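Local coordinates for protein ribonucleoside triphosphate reductase (Lactobacillus leichmannii, PDB 1L1L) that reduces ribonucleoside triphosphates to the corresponding deoxyribonucleotides, as a monomeric, allosterically regulated, adenosylcobalamin (B12)-dependent class II ribonucleotide reductase, at residues A[231-236]-A[248-253]; A[488-493]-A[631-636]; A[506-511]-A[666-671]. All coordinates share one frame; numbering follows the deposited sequence.

Contact 1 (A[231-236]-A[248-253]); sequences NALLID and QKLILD
Leu-233 and Leu-234, successive residues near the end of helix 224-236, meet Leu-250 and Leu-252 of strand 249-253 and so close the helix-to-strand half of a beta-alpha-beta unit begun by strand 216-219. The unit belongs to the B12-dependent reductase insertion region. Over the short segments the helix runs antiparallel to the strand, at 171°, with the axes 10.1 Å apart, a spacing bridged by leucine side chains. Leu-233 comes first and points toward the strand. Its CG swings away from the backbone N (chi1 174°), which carries the isobutyl end toward the strand, where CD2 faces both strand leucines: CD2 lies 3.8 Å from Leu-250 CD1 and equally far from CD2 of Leu-252, whose side chain runs past it in the opposite sense. Tyr-138 and Tyr-218 also pack on Leu-233. Leu-234, one residue on, flanks the strand and offers its backbone as well as its side chain, the latter crossing that of Leu-250 at nearly a right angle; Leu-184 of strand 183-187 and Leu-281 of helix 275-289 cover it further. Leu-250 touches both helix residues: CD1 meets Leu-233, while CD2 rests mainly on Leu-234, 3.7 Å from Leu-234 CA and 4.0 Å from Leu-234 CD1.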
loop_
_atom_site.group_PDB
_atom_site.type_symbol
_atom_site.label_atom_id
_atom_site.label_comp_id
_atom_site.label_asym_id
_atom_site.label_seq_id
_atom_site.Cartn_x
_atom_site.Cartn_y
_atom_site.Cartn_z
ATOM N N ASN A 231 -14.159 19.818 3.615
ATOM C CA ASN A 231 -14.024 19.127 4.890
ATOM C C ASN A 231 -13.117 19.986 5.765
ATOM O O ASN A 231 -13.298 20.055 6.984
ATOM C CB ASN A 231 -13.413 17.734 4.686
ATOM C CG ASN A 231 -13.210 16.988 5.993
ATOM O OD1 ASN A 231 -14.167 16.701 6.715
ATOM N ND2 ASN A 231 -11.959 16.668 6.302
ATOM N N ALA A 232 -12.154 20.655 5.130
ATOM C CA ALA A 232 -11.216 21.523 5.843
ATOM C C ALA A 232 -11.949 22.712 6.468
ATOM O O ALA A 232 -11.652 23.119 7.601
ATOM C CB ALA A 232 -10.125 22.023 4.893
ATOM N N LEU A 233 -12.903 23.257 5.717
ATOM C CA LEU A 233 -13.709 24.386 6.174
ATOM C C LEU A 233 -14.561 23.945 7.366
ATOM O O LEU A 233 -14.549 24.585 8.419
ATOM C CB LEU A 233 -14.616 24.878 5.036
ATOM C CG LEU A 233 -15.647 25.963 5.373
ATOM C CD1 LEU A 233 -14.935 27.185 5.930
ATOM C CD2 LEU A 233 -16.457 26.315 4.118
ATOM N N LEU A 234 -15.290 22.845 7.188
ATOM C CA LEU A 234 -16.139 22.291 8.239
ATOM C C LEU A 234 -15.382 22.080 9.553
ATOM O O LEU A 234 -15.884 22.412 10.631
ATOM C CB LEU A 234 -16.733 20.955 7.795
ATOM C CG LEU A 234 -17.497 20.214 8.894
ATOM C CD1 LEU A 234 -18.669 21.075 9.376
ATOM C CD2 LEU A 234 -17.991 18.881 8.372
ATOM N N ILE A 235 -14.182 21.512 9.460
ATOM C CA ILE A 235 -13.370 21.261 10.638
ATOM C C ILE A 235 -12.861 22.551 11.288
ATOM O O ILE A 235 -13.061 22.772 12.487
ATOM C CB ILE A 235 -12.151 20.367 10.292
ATOM C CG1 ILE A 235 -12.621 18.955 9.931
ATOM C CG2 ILE A 235 -11.196 20.321 11.466
ATOM C CD1 ILE A 235 -11.515 18.060 9.362
ATOM N N ASP A 236 -12.211 23.401 10.501
ATOM C CA ASP A 236 -11.656 24.644 11.024
ATOM C C ASP A 236 -12.672 25.614 11.659
ATOM O O ASP A 236 -12.281 26.497 12.431
ATOM C CB ASP A 236 -10.851 25.378 9.937
ATOM C CG ASP A 236 -9.550 24.655 9.561
ATOM O OD1 ASP A 236 -8.907 24.065 10.449
ATOM O OD2 ASP A 236 -9.155 24.698 8.375
ATOM N N GLN A 248 -21.176 30.155 13.408
ATOM C CA GLN A 248 -21.522 28.756 13.639
ATOM C C GLN A 248 -22.601 28.267 12.684
ATOM O O GLN A 248 -23.353 27.346 12.999
ATOM C CB GLN A 248 -21.991 28.565 15.085
ATOM C CG GLN A 248 -21.044 29.147 16.124
ATOM C CD GLN A 248 -21.553 28.978 17.551
ATOM O OE1 GLN A 248 -21.279 29.811 18.419
ATOM N NE2 GLN A 248 -22.284 27.894 17.801
ATOM N N LYS A 249 -22.677 28.893 11.515
ATOM C CA LYS A 249 -23.656 28.506 10.515
ATOM C C LYS A 249 -22.946 28.249 9.193
ATOM O O LYS A 249 -22.477 29.178 8.541
ATOM C CB LYS A 249 -24.705 29.607 10.351
ATOM C CG LYS A 249 -25.552 29.828 11.594
ATOM C CD LYS A 249 -26.651 30.864 11.353
ATOM C CE LYS A 249 -27.540 31.018 12.583
ATOM N NZ LYS A 249 -28.663 31.987 12.377
ATOM N N LEU A 250 -22.871 26.981 8.806
ATOM C CA LEU A 250 -22.202 26.595 7.571
ATOM C C LEU A 250 -23.139 25.930 6.572
ATOM O O LEU A 250 -23.919 25.043 6.920
ATOM C CB LEU A 250 -21.033 25.653 7.878
ATOM C CG LEU A 250 -20.272 25.134 6.652
ATOM C CD1 LEU A 250 -19.825 26.318 5.798
ATOM C CD2 LEU A 250 -19.075 24.292 7.096
ATOM N N ILE A 251 -23.053 26.371 5.325
ATOM C CA ILE A 251 -23.869 25.813 4.262
ATOM C C ILE A 251 -22.942 25.396 3.128
ATOM O O ILE A 251 -22.360 26.244 2.459
ATOM C CB ILE A 251 -24.866 26.845 3.707
ATOM C CG1 ILE A 251 -25.712 27.428 4.843
ATOM C CG2 ILE A 251 -25.752 26.178 2.657
ATOM C CD1 ILE A 251 -26.573 28.615 4.428
ATOM N N LEU A 252 -22.793 24.091 2.926
ATOM C CA LEU A 252 -21.938 23.583 1.855
ATOM C C LEU A 252 -22.820 23.141 0.687
ATOM O O LEU A 252 -23.692 22.277 0.840
ATOM C CB LEU A 252 -21.086 22.414 2.366
ATOM C CG LEU A 252 -20.060 22.775 3.442
ATOM C CD1 LEU A 252 -19.325 21.524 3.902
ATOM C CD2 LEU A 252 -19.070 23.792 2.895
ATOM N N ASP A 253 -22.593 23.749 -0.474
ATOM C CA ASP A 253 -23.369 23.450 -1.677
ATOM C C ASP A 253 -22.618 22.457 -2.577
ATOM O O ASP A 253 -21.561 22.791 -3.117
ATOM C CB ASP A 253 -23.623 24.751 -2.451
ATOM C CG ASP A 253 -24.729 24.618 -3.476
ATOM O OD1 ASP A 253 -24.790 23.575 -4.157
ATOM O OD2 ASP A 253 -25.532 25.567 -3.614
#

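Contact 2 (A[488-493]-A[631-636])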
loop_
_atom_site.group_PDB
_atom_site.type_symbol
_atom_site.label_atom_id
_atom_site.label_comp_id
_atom_site.label_asym_id
_atom_site.label_seq_id
_atom_site.Cartn_x
_atom_site.Cartn_y
_atom_site.Cartn_z
ATOM N N ARG A 488 15.032 -24.046 4.839
ATOM C CA ARG A 488 14.566 -22.727 5.255
ATOM C C ARG A 488 15.625 -21.991 6.076
ATOM O O ARG A 488 16.345 -22.611 6.869
ATOM C CB ARG A 488 13.269 -22.874 6.053
ATOM C CG ARG A 488 12.172 -23.579 5.261
ATOM C CD ARG A 488 10.837 -23.489 5.963
ATOM N NE ARG A 488 10.874 -24.098 7.288
ATOM C CZ ARG A 488 10.909 -25.405 7.512
ATOM N NH1 ARG A 488 10.911 -26.258 6.493
ATOM N NH2 ARG A 488 10.933 -25.858 8.756
ATOM N N VAL A 489 15.711 -20.675 5.880
ATOM C CA VAL A 489 16.692 -19.843 6.578
ATOM C C VAL A 489 16.867 -20.240 8.041
ATOM O O VAL A 489 17.964 -20.142 8.587
ATOM C CB VAL A 489 16.329 -18.336 6.488
ATOM C CG1 VAL A 489 15.109 -18.021 7.357
ATOM C CG2 VAL A 489 17.521 -17.502 6.907
ATOM N N VAL A 490 15.789 -20.684 8.679
ATOM C CA VAL A 490 15.875 -21.120 10.066
ATOM C C VAL A 490 16.060 -22.642 10.059
ATOM O O VAL A 490 15.114 -23.394 9.821
ATOM C CB VAL A 490 14.599 -20.752 10.863
ATOM C CG1 VAL A 490 14.737 -21.199 12.311
ATOM C CG2 VAL A 490 14.364 -19.254 10.801
ATOM N N THR A 491 17.287 -23.083 10.324
ATOM C CA THR A 491 17.626 -24.505 10.333
ATOM C C THR A 491 17.307 -25.212 11.648
ATOM O O THR A 491 17.294 -26.446 11.715
ATOM C CB THR A 491 19.118 -24.701 10.009
ATOM O OG1 THR A 491 19.922 -24.022 10.987
ATOM C CG2 THR A 491 19.428 -24.138 8.636
ATOM N N GLY A 492 17.050 -24.429 12.690
ATOM C CA GLY A 492 16.724 -24.998 13.988
ATOM C C GLY A 492 16.841 -23.988 15.118
ATOM O O GLY A 492 17.051 -22.795 14.882
ATOM N N PHE A 493 16.701 -24.465 16.351
ATOM C CA PHE A 493 16.796 -23.594 17.515
ATOM C C PHE A 493 17.745 -24.147 18.572
ATOM O O PHE A 493 17.804 -25.358 18.799
ATOM C CB PHE A 493 15.413 -23.390 18.154
ATOM C CG PHE A 493 14.438 -22.643 17.286
ATOM C CD1 PHE A 493 13.827 -23.266 16.202
ATOM C CD2 PHE A 493 14.131 -21.310 17.551
ATOM C CE1 PHE A 493 12.927 -22.574 15.397
ATOM C CE2 PHE A 493 13.229 -20.609 16.750
ATOM C CZ PHE A 493 12.628 -21.238 15.675
ATOM N N GLN A 631 8.283 -18.134 12.339
ATOM C CA GLN A 631 7.905 -16.964 11.563
ATOM C C GLN A 631 8.567 -15.716 12.151
ATOM O O GLN A 631 9.061 -14.870 11.415
ATOM C CB GLN A 631 6.376 -16.813 11.535
ATOM C CG GLN A 631 5.687 -17.912 10.745
ATOM C CD GLN A 631 4.181 -17.740 10.653
ATOM O OE1 GLN A 631 3.685 -16.757 10.098
ATOM N NE2 GLN A 631 3.446 -18.703 11.186
ATOM N N PHE A 632 8.569 -15.597 13.479
ATOM C CA PHE A 632 9.223 -14.459 14.132
ATOM C C PHE A 632 10.709 -14.441 13.752
ATOM O O PHE A 632 11.247 -13.405 13.335
ATOM C CB PHE A 632 9.089 -14.572 15.655
ATOM C CG PHE A 632 7.929 -13.809 16.222
ATOM C CD1 PHE A 632 8.078 -12.478 16.611
ATOM C CD2 PHE A 632 6.695 -14.423 16.394
ATOM C CE1 PHE A 632 7.007 -11.771 17.175
ATOM C CE2 PHE A 632 5.622 -13.725 16.957
ATOM C CZ PHE A 632 5.780 -12.400 17.349
ATOM N N ALA A 633 11.371 -15.594 13.891
ATOM C CA ALA A 633 12.794 -15.698 13.562
ATOM C C ALA A 633 13.074 -15.312 12.117
ATOM O O ALA A 633 14.074 -14.656 11.827
ATOM C CB ALA A 633 13.302 -17.117 13.819
ATOM N N THR A 634 12.188 -15.710 11.208
ATOM C CA THR A 634 12.385 -15.389 9.799
ATOM C C THR A 634 12.286 -13.883 9.557
ATOM O O THR A 634 13.108 -13.312 8.840
ATOM C CB THR A 634 11.361 -16.131 8.924
ATOM O OG1 THR A 634 11.477 -17.539 9.159
ATOM C CG2 THR A 634 11.597 -15.841 7.464
ATOM N N GLN A 635 11.281 -13.235 10.150
ATOM C CA GLN A 635 11.142 -11.796 9.997
ATOM C C GLN A 635 12.370 -11.113 10.601
ATOM O O GLN A 635 12.906 -10.167 10.032
ATOM C CB GLN A 635 9.867 -11.294 10.697
ATOM C CG GLN A 635 9.817 -9.777 10.903
ATOM C CD GLN A 635 8.559 -9.317 11.650
ATOM O OE1 GLN A 635 8.148 -9.936 12.630
ATOM N NE2 GLN A 635 7.963 -8.222 11.199
ATOM N N ALA A 636 12.810 -11.602 11.755
ATOM C CA ALA A 636 13.969 -11.033 12.447
ATOM C C ALA A 636 15.237 -11.137 11.606
ATOM O O ALA A 636 16.075 -10.231 11.609
ATOM C CB ALA A 636 14.177 -11.732 13.786
#
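Apolar packing between Val-490 and Ala-633 forms the middle of this buried contact. The CG2 methyl of Val-490 reaches the helix and rests 3.8 Å from Ala-633 CB. The two branches of Val-490 are set by chi1 of -179°: CG1 is turned away from the backbone N, while CG2 stays beside that N and does the touching. The nearest CA atoms of the two backbones, those of Val-490 and Thr-634, are 6.7 Å apart.

A second group of contacts sets methyls against a threonine. Val-490 CG2 also lies 3.7 Å from Thr-634 OG1, and Val-489 CG1 approaches the same side chain obliquely, at 4.1 Å from both OG1 and CG2 of Thr-634. Strand 490-497 and strand 504-510 make a two-stranded antiparallel hairpin, and Val-489 and Val-490 stand where the chain enters it, against helix 628-641. Pro-508 and Tyr-510 of the partner strand extend the same apolar layer, touching Ala-633 and Val-490 respectively.

The polar bonds run along the helix or to residues beyond the two segments. Thr-634 OG1 is placed beside its own backbone N (chi1 -57°) and is hydrogen-bonded to the carbonyl O of Glu-630, one turn back, so a buried hydroxyl is satisfied within the helix even as the valine methyls cover it. Arg-488 forms a salt bridge through NE to the carboxylate of that same Glu-630, and Ala-633 O receives a hydrogen bond from Tyr-510 OH.

Contact 3 (A[506-511]-A[666-671])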
loop_
_atom_site.group_PDB
_atom_site.type_symbol
_atom_site.label_atom_id
_atom_site.label_comp_id
_atom_site.label_asym_id
_atom_site.label_seq_id
_atom_site.Cartn_x
_atom_site.Cartn_y
_atom_site.Cartn_z
ATOM N N LYS A 506 14.340 -20.042 23.375
ATOM C CA LYS A 506 14.803 -20.767 22.204
ATOM C C LYS A 506 15.176 -19.748 21.140
ATOM O O LYS A 506 14.327 -19.001 20.665
ATOM C CB LYS A 506 13.698 -21.680 21.678
ATOM C CG LYS A 506 13.367 -22.850 22.588
ATOM C CD LYS A 506 14.515 -23.839 22.608
ATOM C CE LYS A 506 14.127 -25.132 23.297
ATOM N NZ LYS A 506 15.140 -26.188 23.006
ATOM N N VAL A 507 16.450 -19.704 20.777
ATOM C CA VAL A 507 16.903 -18.779 19.752
ATOM C C VAL A 507 17.082 -19.560 18.454
ATOM O O VAL A 507 17.439 -20.741 18.468
ATOM C CB VAL A 507 18.232 -18.106 20.152
ATOM C CG1 VAL A 507 18.769 -17.272 19.000
ATOM C CG2 VAL A 507 18.009 -17.226 21.369
ATOM N N PRO A 508 16.823 -18.910 17.311
ATOM C CA PRO A 508 16.954 -19.562 16.009
ATOM C C PRO A 508 18.387 -19.672 15.508
ATOM O O PRO A 508 19.240 -18.852 15.844
ATOM C CB PRO A 508 16.115 -18.668 15.106
ATOM C CG PRO A 508 16.398 -17.300 15.677
ATOM C CD PRO A 508 16.242 -17.559 17.161
ATOM N N VAL A 509 18.643 -20.700 14.706
ATOM C CA VAL A 509 19.953 -20.900 14.095
ATOM C C VAL A 509 19.711 -20.648 12.613
ATOM O O VAL A 509 18.922 -21.349 11.972
ATOM C CB VAL A 509 20.471 -22.339 14.291
ATOM C CG1 VAL A 509 21.874 -22.471 13.711
ATOM C CG2 VAL A 509 20.477 -22.691 15.761
ATOM N N TYR A 510 20.373 -19.632 12.076
ATOM C CA TYR A 510 20.208 -19.275 10.680
ATOM C C TYR A 510 21.251 -19.915 9.790
ATOM O O TYR A 510 22.396 -20.131 10.203
ATOM C CB TYR A 510 20.307 -17.764 10.499
ATOM C CG TYR A 510 19.256 -16.978 11.228
ATOM C CD1 TYR A 510 17.898 -17.199 10.991
ATOM C CD2 TYR A 510 19.619 -15.989 12.147
ATOM C CE1 TYR A 510 16.922 -16.444 11.654
ATOM C CE2 TYR A 510 18.663 -15.237 12.808
ATOM C CZ TYR A 510 17.317 -15.465 12.558
ATOM O OH TYR A 510 16.377 -14.700 13.202
ATOM N N ASP A 511 20.848 -20.195 8.556
ATOM C CA ASP A 511 21.741 -20.777 7.581
ATOM C C ASP A 511 22.663 -19.625 7.189
ATOM O O ASP A 511 22.249 -18.700 6.496
ATOM C CB ASP A 511 20.943 -21.268 6.373
ATOM C CG ASP A 511 21.746 -22.189 5.489
ATOM O OD1 ASP A 511 22.799 -21.749 4.972
ATOM O OD2 ASP A 511 21.322 -23.354 5.318
ATOM N N ARG A 666 7.861 -10.339 23.436
ATOM C CA ARG A 666 8.872 -9.903 24.391
ATOM C C ARG A 666 10.254 -10.319 23.904
ATOM O O ARG A 666 11.200 -9.528 23.921
ATOM C CB ARG A 666 8.608 -10.504 25.778
ATOM C CG ARG A 666 7.308 -10.040 26.428
ATOM C CD ARG A 666 7.363 -10.195 27.948
ATOM N NE ARG A 666 7.843 -11.515 28.354
ATOM C CZ ARG A 666 7.134 -12.636 28.255
ATOM N NH1 ARG A 666 5.903 -12.606 27.763
ATOM N NH2 ARG A 666 7.660 -13.792 28.639
ATOM N N GLN A 667 10.371 -11.558 23.449
ATOM C CA GLN A 667 11.663 -12.051 22.988
ATOM C C GLN A 667 12.320 -11.178 21.931
ATOM O O GLN A 667 13.523 -10.942 21.982
ATOM C CB GLN A 667 11.543 -13.479 22.448
ATOM C CG GLN A 667 12.904 -14.136 22.262
ATOM C CD GLN A 667 12.826 -15.528 21.678
ATOM O OE1 GLN A 667 11.876 -16.276 21.935
ATOM N NE2 GLN A 667 13.844 -15.898 20.900
ATOM N N TYR A 668 11.540 -10.692 20.972
ATOM C CA TYR A 668 12.104 -9.877 19.907
ATOM C C TYR A 668 11.980 -8.362 20.077
ATOM O O TYR A 668 12.097 -7.614 19.104
ATOM C CB TYR A 668 11.506 -10.304 18.561
ATOM C CG TYR A 668 11.940 -11.692 18.132
ATOM C CD1 TYR A 668 11.234 -12.827 18.528
ATOM C CD2 TYR A 668 13.079 -11.868 17.350
ATOM C CE1 TYR A 668 11.658 -14.114 18.154
ATOM C CE2 TYR A 668 13.508 -13.137 16.973
ATOM C CZ TYR A 668 12.799 -14.251 17.376
ATOM O OH TYR A 668 13.239 -15.494 16.992
ATOM N N ARG A 669 11.779 -7.913 21.314
ATOM C CA ARG A 669 11.628 -6.488 21.583
ATOM C C ARG A 669 12.850 -5.661 21.204
ATOM O O ARG A 669 12.772 -4.430 21.125
ATOM C CB ARG A 669 11.258 -6.254 23.062
ATOM C CG ARG A 669 12.322 -6.644 24.077
ATOM C CD ARG A 669 11.778 -6.546 25.503
ATOM N NE ARG A 669 12.822 -6.753 26.502
ATOM C CZ ARG A 669 13.408 -7.922 26.749
ATOM N NH1 ARG A 669 13.054 -9.007 26.072
ATOM N NH2 ARG A 669 14.369 -8.003 27.662
ATOM N N PHE A 670 13.980 -6.316 20.956
ATOM C CA PHE A 670 15.180 -5.571 20.581
ATOM C C PHE A 670 15.477 -5.648 19.081
ATOM O O PHE A 670 16.469 -5.076 18.606
ATOM C CB PHE A 670 16.400 -6.082 21.364
ATOM C CG PHE A 670 16.254 -5.989 22.861
ATOM C CD1 PHE A 670 16.119 -7.142 23.631
ATOM C CD2 PHE A 670 16.259 -4.748 23.502
ATOM C CE1 PHE A 670 15.992 -7.062 25.018
ATOM C CE2 PHE A 670 16.131 -4.657 24.882
ATOM C CZ PHE A 670 15.997 -5.813 25.646
ATOM N N ILE A 671 14.612 -6.332 18.336
ATOM C CA ILE A 671 14.817 -6.506 16.901
ATOM C C ILE A 671 13.680 -6.034 15.991
ATOM O O ILE A 671 13.915 -5.369 14.989
ATOM C CB ILE A 671 15.098 -8.002 16.579
ATOM C CG1 ILE A 671 16.417 -8.437 17.228
ATOM C CG2 ILE A 671 15.165 -8.219 15.070
ATOM C CD1 ILE A 671 16.750 -9.894 17.009
HETATM O O HOH W 1 11.780 -18.407 19.808
HETATM O O HOH W 2 11.497 -19.057 23.830
#
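Gln-667, in the last turn of helix 661-667, reaches across to the backbone of Lys-506 on strand 504-510. Its CB points toward the strand, and CG follows with chi1 at -167°, turned away from the backbone N; the chain then continues extended, so that the amide is carried the full length of the side chain. CD arrives 3.9 Å from Lys-506 O. At the tip the two amide atoms take different routes to the same residue. NE2 donates directly to Lys-506 O at 3.1 Å, a bent bond with an N-H...O angle of 150°, and the nitrogen stands above the carbonyl plane, 43° out of it. NE2 also grazes CG2 of Val-507 at 4.4 Å. OE1 accepts from a water, 3.0 Å away, that donates its other hydrogen to Lys-506 O at 2.8 Å; the carbonyl is therefore held both directly and through solvent. A second water accepts from Lys-506 N and gives OE1 a weak bond, so the amide spans both backbone polar atoms of Lys-506.

Tyr-668, the residue that leaves the helical path, adds a van der Waals contact, its hydroxyl oxygen OH lying 3.6 Å from Pro-508 CD, with the ring of Pro-508 approaching from the opposite direction.

The amide and its waters lie toward the surface, where Lys-506 NZ turns off to a salt bridge with Asp-495 on strand 490-497. Pro-508 and Tyr-668 both pack on Ala-633, so helix 628-641 touches both sides of the contact, the hairpin and the end of helix 661-667.

Contacts 2 and 3 are neighbours, their centres about 8 Å apart, whereas the centre of contact 1 is about 53 and 52 Å from those of contacts 2 and 3, across the chain's centre. Contact 1 joins elements close in sequence within one beta-alpha-beta unit; the other two bring together segments well over a hundred residues apart. Contacts 2 and 3 use the two strands of one hairpin, paired by backbone hydrogen bonds such as that between Thr-491 and Val-509, and they draw on helices 628-641 and 661-667. The chemistry differs: contacts 1 and 2 are buried and mainly apolar, contact 2 with a threonine hydroxyl bonded within its helix, while contact 3, at the surface, relies on an amide and waters.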